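Local coordinates for ABC transporter, substrate binding protein (Aeropyrum pernix, PDB 3EAF) that probably captures a small solute outside the cell membrane and hands it to a partner ABC import complex, and also binds magnesium, at residues V7-D12 / L30-F35; A79-G84 / W298-A303; K143-Y148 / R193-A198; D201-G206 / S213-A218. All coordinates share one frame; numbering follows the deposited sequence.

Interaction 1: residues V7-D12 / L30-F35; sequences VGLLVD and LAFKYF
Val7 and Leu9 on strand 3-11 meet a single residue of the helix that follows it, Phe32, whose ring reaches down to the sheet. The closest touch is Val7 CG1 against Phe32 CZ at 3.7 Å, the methyl coming in at a slant to the ring. Leu9 takes a different approach: its CD2 lies at the ring edge, near the ring plane, 4.2 Å from Phe32 CE2. A torsion helps to place the ring: CG of Phe32 stands opposite its own carbonyl carbon (chi1 -80°), which sends the ring off the helix.

Around this core the ring of Phe32 also stacks with that of Tyr52 on strand 47-56 and touches Val297 of helix 288-304. Ile50 packs on both Val7 and Phe32, and Ala28 and Glu29 flank Leu9 from one helical turn earlier. The strand itself is fixed from two sides by backbone bonds, Val7 with Asn51 and Ile53, Gly8 with Ala79 and Ile81. Because the contact consists of carbon against carbon among buried residues, it depends on complementary shape and exclusion of water, with nothing directional between the two segments.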
loop_
_atom_site.group_PDB
_atom_site.type_symbol
_atom_site.label_atom_id
_atom_site.label_comp_id
_atom_site.label_asym_id
_atom_site.label_seq_id
_atom_site.Cartn_x
_atom_site.Cartn_y
_atom_site.Cartn_z
ATOM N N VAL A 7 -18.503 10.111 1.675
ATOM C CA VAL A 7 -17.282 9.329 1.852
ATOM C C VAL A 7 -16.082 10.270 1.985
ATOM O O VAL A 7 -15.880 11.143 1.151
ATOM C CB VAL A 7 -17.079 8.330 0.670
ATOM C CG1 VAL A 7 -15.716 7.648 0.750
ATOM C CG2 VAL A 7 -18.199 7.281 0.646
ATOM N N GLY A 8 -15.300 10.103 3.048
ATOM C CA GLY A 8 -14.089 10.887 3.232
ATOM C C GLY A 8 -12.941 10.364 2.390
ATOM O O GLY A 8 -12.805 9.158 2.179
ATOM N N LEU A 9 -12.126 11.284 1.888
ATOM C CA LEU A 9 -10.905 10.932 1.180
ATOM C C LEU A 9 -9.744 11.675 1.834
ATOM O O LEU A 9 -9.558 12.871 1.612
ATOM C CB LEU A 9 -11.013 11.272 -0.317
ATOM C CG LEU A 9 -9.764 11.094 -1.188
ATOM C CD1 LEU A 9 -9.236 9.667 -1.134
ATOM C CD2 LEU A 9 -10.046 11.509 -2.625
ATOM N N LEU A 10 -8.976 10.948 2.641
ATOM C CA LEU A 10 -7.835 11.510 3.349
ATOM C C LEU A 10 -6.550 11.196 2.581
ATOM O O LEU A 10 -6.203 10.031 2.390
ATOM C CB LEU A 10 -7.778 10.941 4.773
ATOM C CG LEU A 10 -6.875 11.627 5.798
ATOM C CD1 LEU A 10 -7.526 12.891 6.354
ATOM C CD2 LEU A 10 -6.549 10.648 6.920
ATOM N N VAL A 11 -5.866 12.239 2.124
ATOM C CA VAL A 11 -4.692 12.073 1.263
ATOM C C VAL A 11 -3.496 12.903 1.715
ATOM O O VAL A 11 -3.643 13.881 2.451
ATOM C CB VAL A 11 -5.014 12.382 -0.231
ATOM C CG1 VAL A 11 -6.002 11.360 -0.795
ATOM C CG2 VAL A 11 -5.539 13.815 -0.423
ATOM N N ASP A 12 -2.306 12.497 1.277
ATOM C CA ASP A 12 -1.119 13.324 1.442
ATOM C C ASP A 12 -0.669 13.830 0.076
ATOM O O ASP A 12 -0.015 13.111 -0.678
ATOM C CB ASP A 12 0.005 12.547 2.138
ATOM C CG ASP A 12 1.248 13.392 2.358
ATOM O OD1 ASP A 12 1.214 14.601 2.037
ATOM O OD2 ASP A 12 2.260 12.849 2.854
ATOM N N LEU A 30 -10.271 9.703 -9.665
ATOM C CA LEU A 30 -10.650 9.059 -10.924
ATOM C C LEU A 30 -11.713 7.992 -10.705
ATOM O O LEU A 30 -12.699 7.942 -11.433
ATOM C CB LEU A 30 -9.446 8.431 -11.622
ATOM C CG LEU A 30 -8.590 9.305 -12.541
ATOM C CD1 LEU A 30 -7.532 8.423 -13.184
ATOM C CD2 LEU A 30 -9.437 10.024 -13.600
ATOM N N ALA A 31 -11.509 7.150 -9.695
ATOM C CA ALA A 31 -12.438 6.056 -9.382
ATOM C C ALA A 31 -13.810 6.544 -8.922
ATOM O O ALA A 31 -14.832 6.033 -9.382
ATOM C CB ALA A 31 -11.830 5.111 -8.349
ATOM N N PHE A 32 -13.829 7.523 -8.019
ATOM C CA PHE A 32 -15.085 8.131 -7.585
ATOM C C PHE A 32 -15.872 8.683 -8.780
ATOM O O PHE A 32 -17.068 8.400 -8.937
ATOM C CB PHE A 32 -14.835 9.242 -6.569
ATOM C CG PHE A 32 -14.577 8.750 -5.162
ATOM C CD1 PHE A 32 -15.475 7.886 -4.526
ATOM C CD2 PHE A 32 -13.455 9.191 -4.458
ATOM C CE1 PHE A 32 -15.241 7.444 -3.213
ATOM C CE2 PHE A 32 -13.207 8.757 -3.140
ATOM C CZ PHE A 32 -14.101 7.888 -2.518
ATOM N N LYS A 33 -15.198 9.456 -9.626
ATOM C CA LYS A 33 -15.860 10.070 -10.772
ATOM C C LYS A 33 -16.314 9.005 -11.770
ATOM O O LYS A 33 -17.421 9.095 -12.308
ATOM C CB LYS A 33 -14.953 11.096 -11.456
ATOM C CG LYS A 33 -14.628 12.318 -10.596
ATOM C CD LYS A 33 -13.601 13.186 -11.295
ATOM C CE LYS A 33 -13.382 14.518 -10.583
ATOM N NZ LYS A 33 -12.507 15.390 -11.415
ATOM N N TYR A 34 -15.466 7.999 -11.990
ATOM C CA TYR A 34 -15.753 6.912 -12.930
ATOM C C TYR A 34 -16.997 6.136 -12.554
ATOM O O TYR A 34 -17.941 6.068 -13.343
ATOM C CB TYR A 34 -14.566 5.955 -13.052
ATOM C CG TYR A 34 -14.759 4.822 -14.044
ATOM C CD1 TYR A 34 -14.687 5.048 -15.422
ATOM C CD2 TYR A 34 -15.002 3.524 -13.604
ATOM C CE1 TYR A 34 -14.856 4.006 -16.332
ATOM C CE2 TYR A 34 -15.176 2.471 -14.508
ATOM C CZ TYR A 34 -15.096 2.717 -15.865
ATOM O OH TYR A 34 -15.264 1.678 -16.754
ATOM N N PHE A 35 -17.001 5.559 -11.354
ATOM C CA PHE A 35 -18.108 4.705 -10.936
ATOM C C PHE A 35 -19.406 5.488 -10.714
ATOM O O PHE A 35 -20.493 4.984 -11.023
ATOM C CB PHE A 35 -17.725 3.847 -9.725
ATOM C CG PHE A 35 -16.648 2.828 -10.024
ATOM C CD1 PHE A 35 -16.897 1.764 -10.889
ATOM C CD2 PHE A 35 -15.384 2.940 -9.448
ATOM C CE1 PHE A 35 -15.906 0.825 -11.174
ATOM C CE2 PHE A 35 -14.382 1.999 -9.723
ATOM C CZ PHE A 35 -14.644 0.949 -10.589
#

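Interaction 2: residues A79-G84 / W298-A303; sequences AIIGWG and WLLIKA
Leu300 faces Ala79 and Ile81 with both of its methyl branches. Two apolar contacts make up the interface. Leu300 CD1 rests on Ala79 CB at 3.9 Å; CD2 is the branch that reaches Ile81, 4.4 Å from Ile81 CD1, and it also borders Ala79. An extended first torsion (chi1 174°) carries the fork of the leucine off the helix toward the strand. Ile81 does not aim its CB straight at the helix, yet its bent chain (chi2 -65°) brings CD1 nearer. Ala79 and Leu300 are also the nearest CA pair, 8.2 Å from CA to CA, consistent with the small side chain of the alanine.

Polar interactions serve each segment separately. Lys302 N bonds to Trp298 O at 2.9 Å, one of the regular helical bonds that hold Leu300 in its turn. Beyond the strand, Trp83 NE1 bonds to Thr17 OG1, and Gly84 occupies the N-cap of helix 85-98.

Leu300 is further packed by Ile103 of strand 101-104 and Leu320 of helix 317-326, and Ile81 by Tyr24 and Phe32 of helix 18-38. Helix 288-304 thus lies over strands 79-82 and 101-104 between two other helices, while Leu299, next in sequence to Leu300, touches Tyr341, a residue of the magnesium site.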
loop_
_atom_site.group_PDB
_atom_site.type_symbol
_atom_site.label_atom_id
_atom_site.label_comp_id
_atom_site.label_asym_id
_atom_site.label_seq_id
_atom_site.Cartn_x
_atom_site.Cartn_y
_atom_site.Cartn_z
ATOM N N ALA A 79 -17.981 5.875 5.282
ATOM C CA ALA A 79 -16.732 5.250 4.869
ATOM C C ALA A 79 -15.667 6.317 4.643
ATOM O O ALA A 79 -15.987 7.456 4.307
ATOM C CB ALA A 79 -16.937 4.410 3.595
ATOM N N ILE A 80 -14.408 5.937 4.853
ATOM C CA ILE A 80 -13.266 6.802 4.576
ATOM C C ILE A 80 -12.220 6.028 3.794
ATOM O O ILE A 80 -11.874 4.888 4.145
ATOM C CB ILE A 80 -12.618 7.363 5.874
ATOM C CG1 ILE A 80 -13.589 8.307 6.591
ATOM C CG2 ILE A 80 -11.307 8.104 5.556
ATOM C CD1 ILE A 80 -13.215 8.597 8.054
ATOM N N ILE A 81 -11.740 6.653 2.724
ATOM C CA ILE A 81 -10.594 6.171 1.975
ATOM C C ILE A 81 -9.402 6.923 2.539
ATOM O O ILE A 81 -9.256 8.133 2.313
ATOM C CB ILE A 81 -10.766 6.430 0.454
ATOM C CG1 ILE A 81 -12.069 5.785 -0.064
ATOM C CG2 ILE A 81 -9.520 5.976 -0.340
ATOM C CD1 ILE A 81 -12.124 4.248 0.008
ATOM N N GLY A 82 -8.570 6.214 3.300
ATOM C CA GLY A 82 -7.528 6.852 4.098
ATOM C C GLY A 82 -6.104 6.633 3.630
ATOM O O GLY A 82 -5.865 6.132 2.528
ATOM N N TRP A 83 -5.155 6.994 4.495
ATOM C CA TRP A 83 -3.751 7.058 4.110
ATOM C C TRP A 83 -2.776 6.442 5.143
ATOM O O TRP A 83 -2.549 5.233 5.128
ATOM C CB TRP A 83 -3.364 8.502 3.721
ATOM C CG TRP A 83 -1.946 8.641 3.238
ATOM C CD1 TRP A 83 -0.903 9.238 3.897
ATOM C CD2 TRP A 83 -1.409 8.146 2.001
ATOM N NE1 TRP A 83 0.251 9.146 3.142
ATOM C CE2 TRP A 83 -0.036 8.486 1.973
ATOM C CE3 TRP A 83 -1.959 7.451 0.913
ATOM C CZ2 TRP A 83 0.798 8.148 0.900
ATOM C CZ3 TRP A 83 -1.126 7.118 -0.158
ATOM C CH2 TRP A 83 0.239 7.462 -0.151
ATOM N N GLY A 84 -2.221 7.261 6.032
ATOM C CA GLY A 84 -0.996 6.897 6.767
ATOM C C GLY A 84 -1.148 5.843 7.847
ATOM O O GLY A 84 -2.196 5.746 8.481
ATOM N N TRP A 298 -12.565 1.246 -5.521
ATOM C CA TRP A 298 -13.258 0.140 -6.188
ATOM C C TRP A 298 -13.719 -0.916 -5.190
ATOM O O TRP A 298 -14.810 -1.473 -5.338
ATOM C CB TRP A 298 -12.364 -0.518 -7.241
ATOM C CG TRP A 298 -13.103 -1.256 -8.339
ATOM C CD1 TRP A 298 -14.440 -1.575 -8.384
ATOM C CD2 TRP A 298 -12.530 -1.779 -9.542
ATOM N NE1 TRP A 298 -14.728 -2.246 -9.554
ATOM C CE2 TRP A 298 -13.573 -2.391 -10.277
ATOM C CE3 TRP A 298 -11.229 -1.792 -10.074
ATOM C CZ2 TRP A 298 -13.355 -3.014 -11.513
ATOM C CZ3 TRP A 298 -11.019 -2.404 -11.315
ATOM C CH2 TRP A 298 -12.080 -2.997 -12.018
ATOM N N LEU A 299 -12.887 -1.205 -4.189
ATOM C CA LEU A 299 -13.270 -2.145 -3.143
ATOM C C LEU A 299 -14.539 -1.671 -2.434
ATOM O O LEU A 299 -15.423 -2.471 -2.143
ATOM C CB LEU A 299 -12.126 -2.360 -2.133
ATOM C CG LEU A 299 -12.390 -3.377 -1.009
ATOM C CD1 LEU A 299 -12.455 -4.813 -1.561
ATOM C CD2 LEU A 299 -11.341 -3.266 0.093
ATOM N N LEU A 300 -14.620 -0.370 -2.154
ATOM C CA LEU A 300 -15.826 0.228 -1.584
ATOM C C LEU A 300 -17.048 0.051 -2.503
ATOM O O LEU A 300 -18.135 -0.318 -2.039
ATOM C CB LEU A 300 -15.594 1.715 -1.277
ATOM C CG LEU A 300 -16.789 2.545 -0.812
ATOM C CD1 LEU A 300 -17.284 2.071 0.553
ATOM C CD2 LEU A 300 -16.436 4.024 -0.785
ATOM N N ILE A 301 -16.865 0.320 -3.793
ATOM C CA ILE A 301 -17.925 0.151 -4.797
ATOM C C ILE A 301 -18.483 -1.270 -4.775
ATOM O O ILE A 301 -19.702 -1.467 -4.781
ATOM C CB ILE A 301 -17.414 0.470 -6.239
ATOM C CG1 ILE A 301 -16.907 1.918 -6.350
ATOM C CG2 ILE A 301 -18.479 0.153 -7.296
ATOM C CD1 ILE A 301 -17.835 2.973 -5.793
ATOM N N LYS A 302 -17.587 -2.254 -4.736
ATOM C CA LYS A 302 -17.990 -3.661 -4.692
ATOM C C LYS A 302 -18.793 -3.974 -3.426
ATOM O O LYS A 302 -19.769 -4.726 -3.483
ATOM C CB LYS A 302 -16.774 -4.588 -4.854
ATOM C CG LYS A 302 -16.074 -4.471 -6.220
ATOM C CD LYS A 302 -16.468 -5.575 -7.207
ATOM C CE LYS A 302 -15.642 -5.478 -8.476
ATOM N NZ LYS A 302 -15.720 -6.676 -9.345
ATOM N N ALA A 303 -18.402 -3.375 -2.298
ATOM C CA ALA A 303 -19.156 -3.515 -1.045
ATOM C C ALA A 303 -20.587 -2.974 -1.193
ATOM O O ALA A 303 -21.544 -3.637 -0.814
ATOM C CB ALA A 303 -18.433 -2.817 0.107
#

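Interaction 3: residues K143-Y148 / R193-A198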
loop_
_atom_site.group_PDB
_atom_site.type_symbol
_atom_site.label_atom_id
_atom_site.label_comp_id
_atom_site.label_asym_id
_atom_site.label_seq_id
_atom_site.Cartn_x
_atom_site.Cartn_y
_atom_site.Cartn_z
ATOM N N LYS A 143 23.320 -12.307 4.203
ATOM C CA LYS A 143 23.247 -11.260 5.207
ATOM C C LYS A 143 22.298 -10.150 4.784
ATOM O O LYS A 143 22.308 -9.722 3.626
ATOM C CB LYS A 143 24.644 -10.696 5.458
ATOM C CG LYS A 143 25.610 -11.697 6.100
ATOM C CD LYS A 143 26.977 -11.078 6.298
ATOM C CE LYS A 143 27.917 -12.032 7.029
ATOM N NZ LYS A 143 27.686 -12.029 8.516
ATOM N N LEU A 144 21.500 -9.678 5.740
ATOM C CA LEU A 144 20.451 -8.695 5.483
ATOM C C LEU A 144 20.550 -7.489 6.415
ATOM O O LEU A 144 20.556 -7.643 7.629
ATOM C CB LEU A 144 19.067 -9.357 5.615
ATOM C CG LEU A 144 17.770 -8.536 5.537
ATOM C CD1 LEU A 144 17.598 -7.867 4.175
ATOM C CD2 LEU A 144 16.550 -9.414 5.862
ATOM N N ALA A 145 20.615 -6.292 5.831
ATOM C CA ALA A 145 20.561 -5.037 6.584
ATOM C C ALA A 145 19.173 -4.419 6.442
ATOM O O ALA A 145 18.564 -4.514 5.381
ATOM C CB ALA A 145 21.627 -4.070 6.074
ATOM N N LEU A 146 18.682 -3.787 7.506
ATOM C CA LEU A 146 17.348 -3.170 7.518
ATOM C C LEU A 146 17.466 -1.653 7.649
ATOM O O LEU A 146 17.924 -1.145 8.676
ATOM C CB LEU A 146 16.495 -3.727 8.673
ATOM C CG LEU A 146 16.362 -5.251 8.818
ATOM C CD1 LEU A 146 15.674 -5.625 10.140
ATOM C CD2 LEU A 146 15.635 -5.871 7.626
ATOM N N ALA A 147 17.063 -0.937 6.602
ATOM C CA ALA A 147 17.097 0.523 6.612
ATOM C C ALA A 147 15.674 1.075 6.689
ATOM O O ALA A 147 14.848 0.793 5.830
ATOM C CB ALA A 147 17.819 1.050 5.380
ATOM N N TYR A 148 15.390 1.846 7.730
ATOM C CA TYR A 148 14.048 2.398 7.941
ATOM C C TYR A 148 14.104 3.524 8.965
ATOM O O TYR A 148 15.060 3.600 9.748
ATOM C CB TYR A 148 13.084 1.300 8.424
ATOM C CG TYR A 148 13.480 0.720 9.766
ATOM C CD1 TYR A 148 12.887 1.178 10.941
ATOM C CD2 TYR A 148 14.476 -0.257 9.866
ATOM C CE1 TYR A 148 13.259 0.669 12.180
ATOM C CE2 TYR A 148 14.852 -0.779 11.105
ATOM C CZ TYR A 148 14.237 -0.309 12.254
ATOM O OH TYR A 148 14.590 -0.811 13.485
ATOM N N ARG A 193 27.243 4.000 3.780
ATOM C CA ARG A 193 28.599 3.809 4.315
ATOM C C ARG A 193 28.618 3.025 5.633
ATOM O O ARG A 193 29.520 2.221 5.861
ATOM C CB ARG A 193 29.333 5.154 4.450
ATOM C CG ARG A 193 29.879 5.662 3.121
ATOM C CD ARG A 193 30.746 6.901 3.260
ATOM N NE ARG A 193 31.358 7.270 1.980
ATOM C CZ ARG A 193 30.914 8.228 1.166
ATOM N NH1 ARG A 193 31.555 8.469 0.026
ATOM N NH2 ARG A 193 29.840 8.950 1.480
ATOM N N GLU A 194 27.617 3.250 6.486
ATOM C CA GLU A 194 27.438 2.448 7.704
ATOM C C GLU A 194 27.198 0.974 7.375
ATOM O O GLU A 194 27.802 0.093 7.982
ATOM C CB GLU A 194 26.264 2.963 8.536
ATOM C CG GLU A 194 26.554 4.181 9.371
ATOM C CD GLU A 194 25.315 4.711 10.072
ATOM O OE1 GLU A 194 24.290 3.993 10.124
ATOM O OE2 GLU A 194 25.367 5.855 10.573
HETATM N N MSE A 195 26.312 0.715 6.416
HETATM C CA MSE A 195 26.001 -0.655 5.996
HETATM C C MSE A 195 27.175 -1.335 5.303
HETATM O O MSE A 195 27.393 -2.534 5.474
HETATM C CB MSE A 195 24.769 -0.686 5.092
HETATM C CG MSE A 195 23.499 -0.257 5.797
HETATM SE SE MSE A 195 21.907 -0.504 4.717
HETATM C CE MSE A 195 22.505 0.418 3.098
ATOM N N LEU A 196 27.932 -0.557 4.537
ATOM C CA LEU A 196 29.118 -1.050 3.843
ATOM C C LEU A 196 30.090 -1.768 4.788
ATOM O O LEU A 196 30.660 -2.795 4.428
ATOM C CB LEU A 196 29.810 0.100 3.098
ATOM C CG LEU A 196 31.034 -0.158 2.216
ATOM C CD1 LEU A 196 30.739 -1.156 1.101
ATOM C CD2 LEU A 196 31.543 1.151 1.647
ATOM N N ALA A 197 30.249 -1.241 5.999
ATOM C CA ALA A 197 31.085 -1.866 7.033
ATOM C C ALA A 197 30.652 -3.291 7.386
ATOM O O ALA A 197 31.481 -4.114 7.783
ATOM C CB ALA A 197 31.118 -1.001 8.279
ATOM N N ALA A 198 29.361 -3.583 7.240
ATOM C CA ALA A 198 28.823 -4.914 7.544
ATOM C C ALA A 198 28.731 -5.805 6.301
ATOM O O ALA A 198 28.479 -7.009 6.407
ATOM C CB ALA A 198 27.467 -4.798 8.228
HETATM O O HOH W 1 28.835 -8.770 8.727
#
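Met195 and, after it, Ala198 are the residues through which segment 193-198 meets Lys143, Ala145 and Ala147. Just before them, Glu194 packs against Tyr177 of strand 171-178, on the flank of the contact. Met195, present as selenomethionine, then turns into the interior. Its chain leaves the backbone on the side of the nitrogen (chi1 -65°), runs out through an extended chi2, and only at chi3 (-51°) does it bend. The selenium SE therefore lies over the strand, 3.8 Å from Ala145 CB and 4.4 Å from Ala147 CB, so that one large, polarisable atom serves two small methyls on the same side of the strand. Tyr177, Val203, Leu215 and Met219 also pack round this side chain.

Ala198 N bonds back to Met195 O at 2.8 Å. Here the touching atom is the carbonyl oxygen: Lys143 CD passes 4.3 Å from Ala198 O, and a water donates to that same Ala198 O at 2.9 Å. The water also accepts from Lys143 NZ, but weakly, at 3.5 Å.

Chemically, the contact grades from a buried apolar centre to a hydrated margin. The buried part is apolar packing of the selenomethionine on two alanine methyls, probably through dispersion and exclusion of water, and the small alanines are consistent with the close approach of the helix, 7.0 Å from Ala145 CA to Met195 CA. At the margin, the exposed lysine end is linked to the backbone by that weakly held water.

Interaction 4: residues D201-G206 / S213-A218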
loop_
_atom_site.group_PDB
_atom_site.type_symbol
_atom_site.label_atom_id
_atom_site.label_comp_id
_atom_site.label_asym_id
_atom_site.label_seq_id
_atom_site.Cartn_x
_atom_site.Cartn_y
_atom_site.Cartn_z
ATOM N N ASP A 201 24.513 -8.792 1.892
ATOM C CA ASP A 201 24.182 -9.242 0.548
ATOM C C ASP A 201 22.891 -8.565 0.099
ATOM O O ASP A 201 22.711 -8.282 -1.086
ATOM C CB ASP A 201 23.995 -10.764 0.522
ATOM C CG ASP A 201 25.212 -11.506 1.030
ATOM O OD1 ASP A 201 26.246 -11.481 0.332
ATOM O OD2 ASP A 201 25.134 -12.102 2.130
ATOM N N TYR A 202 22.004 -8.319 1.064
ATOM C CA TYR A 202 20.676 -7.783 0.805
ATOM C C TYR A 202 20.348 -6.625 1.750
ATOM O O TYR A 202 20.690 -6.659 2.938
ATOM C CB TYR A 202 19.610 -8.876 0.948
ATOM C CG TYR A 202 19.946 -10.202 0.283
ATOM C CD1 TYR A 202 20.073 -10.309 -1.103
ATOM C CD2 TYR A 202 20.111 -11.354 1.046
ATOM C CE1 TYR A 202 20.379 -11.542 -1.711
ATOM C CE2 TYR A 202 20.409 -12.582 0.454
ATOM C CZ TYR A 202 20.542 -12.671 -0.918
ATOM O OH TYR A 202 20.834 -13.900 -1.485
ATOM N N VAL A 203 19.696 -5.602 1.204
ATOM C CA VAL A 203 19.222 -4.459 1.995
ATOM C C VAL A 203 17.712 -4.323 1.844
ATOM O O VAL A 203 17.201 -4.293 0.724
ATOM C CB VAL A 203 19.911 -3.134 1.573
ATOM C CG1 VAL A 203 19.284 -1.929 2.290
ATOM C CG2 VAL A 203 21.414 -3.182 1.851
ATOM N N TRP A 204 17.007 -4.263 2.976
ATOM C CA TRP A 204 15.588 -3.888 3.004
ATOM C C TRP A 204 15.434 -2.389 3.290
ATOM O O TRP A 204 16.131 -1.846 4.145
ATOM C CB TRP A 204 14.844 -4.710 4.065
ATOM C CG TRP A 204 13.473 -4.188 4.414
ATOM C CD1 TRP A 204 13.128 -3.435 5.508
ATOM C CD2 TRP A 204 12.269 -4.377 3.663
ATOM N NE1 TRP A 204 11.782 -3.148 5.481
ATOM C CE2 TRP A 204 11.230 -3.719 4.363
ATOM C CE3 TRP A 204 11.967 -5.044 2.469
ATOM C CZ2 TRP A 204 9.907 -3.704 3.903
ATOM C CZ3 TRP A 204 10.655 -5.030 2.015
ATOM C CH2 TRP A 204 9.642 -4.365 2.731
ATOM N N CYS A 205 14.543 -1.715 2.567
ATOM C CA CYS A 205 14.195 -0.338 2.916
ATOM C C CYS A 205 12.689 -0.170 3.139
ATOM O O CYS A 205 11.889 -0.531 2.284
ATOM C CB CYS A 205 14.711 0.660 1.877
ATOM S SG CYS A 205 14.509 2.381 2.405
ATOM N N GLY A 206 12.324 0.399 4.287
ATOM C CA GLY A 206 10.923 0.523 4.682
ATOM C C GLY A 206 10.260 1.873 4.458
ATOM O O GLY A 206 9.129 2.073 4.891
ATOM N N SER A 213 15.128 5.512 -3.124
ATOM C CA SER A 213 15.902 5.787 -4.334
ATOM C C SER A 213 17.248 6.460 -4.042
ATOM O O SER A 213 18.270 6.093 -4.630
ATOM C CB SER A 213 15.081 6.621 -5.309
ATOM O OG SER A 213 13.887 5.939 -5.645
ATOM N N LEU A 214 17.245 7.434 -3.137
ATOM C CA LEU A 214 18.480 8.069 -2.683
ATOM C C LEU A 214 19.467 7.040 -2.120
ATOM O O LEU A 214 20.673 7.126 -2.369
ATOM C CB LEU A 214 18.186 9.143 -1.630
ATOM C CG LEU A 214 17.632 10.496 -2.096
ATOM C CD1 LEU A 214 17.325 11.344 -0.883
ATOM C CD2 LEU A 214 18.604 11.221 -3.006
ATOM N N LEU A 215 18.937 6.078 -1.370
ATOM C CA LEU A 215 19.733 5.005 -0.771
ATOM C C LEU A 215 20.306 4.071 -1.835
ATOM O O LEU A 215 21.490 3.753 -1.805
ATOM C CB LEU A 215 18.900 4.204 0.241
ATOM C CG LEU A 215 19.618 3.072 0.996
ATOM C CD1 LEU A 215 20.629 3.626 1.993
ATOM C CD2 LEU A 215 18.603 2.164 1.709
ATOM N N GLY A 216 19.464 3.617 -2.760
ATOM C CA GLY A 216 19.927 2.794 -3.876
ATOM C C GLY A 216 21.019 3.480 -4.674
ATOM O O GLY A 216 22.019 2.855 -5.036
ATOM N N ARG A 217 20.825 4.771 -4.947
ATOM C CA ARG A 217 21.816 5.570 -5.675
ATOM C C ARG A 217 23.117 5.692 -4.876
ATOM O O ARG A 217 24.207 5.549 -5.433
ATOM C CB ARG A 217 21.254 6.958 -6.019
ATOM C CG ARG A 217 22.195 7.825 -6.851
ATOM C CD ARG A 217 21.571 9.179 -7.227
ATOM N NE ARG A 217 20.632 9.100 -8.346
ATOM C CZ ARG A 217 20.979 9.100 -9.633
ATOM N NH1 ARG A 217 22.255 9.159 -9.991
ATOM N NH2 ARG A 217 20.043 9.037 -10.573
ATOM N N ALA A 218 22.989 5.947 -3.577
ATOM C CA ALA A 218 24.144 6.058 -2.674
ATOM C C ALA A 218 24.926 4.747 -2.539
ATOM O O ALA A 218 26.159 4.744 -2.575
ATOM C CB ALA A 218 23.702 6.548 -1.315
#
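While Val203 and Cys205 turn to Leu215, the flat groups of strand 202-205 serve other neighbours. One face of the Tyr202 ring carries Asp201 CB, 3.9 Å above the plane and over its centre; the ring also packs with Leu135 and Phe139 of helix 124-139, and its OH bonds to Gly140 O. Trp204 points away from helix 209-222, with its indole against Ala128 and Pro158.

On the side facing the helix, a single branch of Leu215 carries the contact. Its CD2 is 4.2 Å from Val203 CG1, and Cys205 CB and Cys205 SG both touch it at the same 4.2 Å, so the methyl sits between two residues with one between them, on the same side of the strand. Val203 and Leu215 approach tip to tip. Leu215 projects straight out from its helix, its CG trans to the main-chain nitrogen (chi1 -178°), which takes CD2 across to the strand. Cys205 CA and Leu215 CA are 8.5 Å apart.

Leu228 of strand 227-230 borders both Val203 and Cys205, and Ile191 of helix 185-196 packs against Leu215. The contact packs the helix of a beta-alpha-beta unit on its first strand; the parallel strand 227-230 completes the unit, the repeating architecture of the alpha/beta lobes of periplasmic binding proteins.

In the fold
The four contacts share one principle, a helix side chain set upon a sheet, in two separate places. Interactions 1 and 2, with centres about 8 Å apart, use neighbouring strands 3-11 and 79-82 of one mixed sheet; interactions 3 and 4, with centres about 9 Å apart, use neighbouring strands 142-148 and 202-205 of the other. The two pairs lie on opposite sides of the chain's centre, the centres of interactions 1 and 3 being about 39 Å apart. Along the chain, interactions 3 and 4 are nested inside the loop closed by interaction 2, whose helix 288-304 returns to the first sheet. Such crossing back is consistent with the two-lobed fold of periplasmic binding proteins.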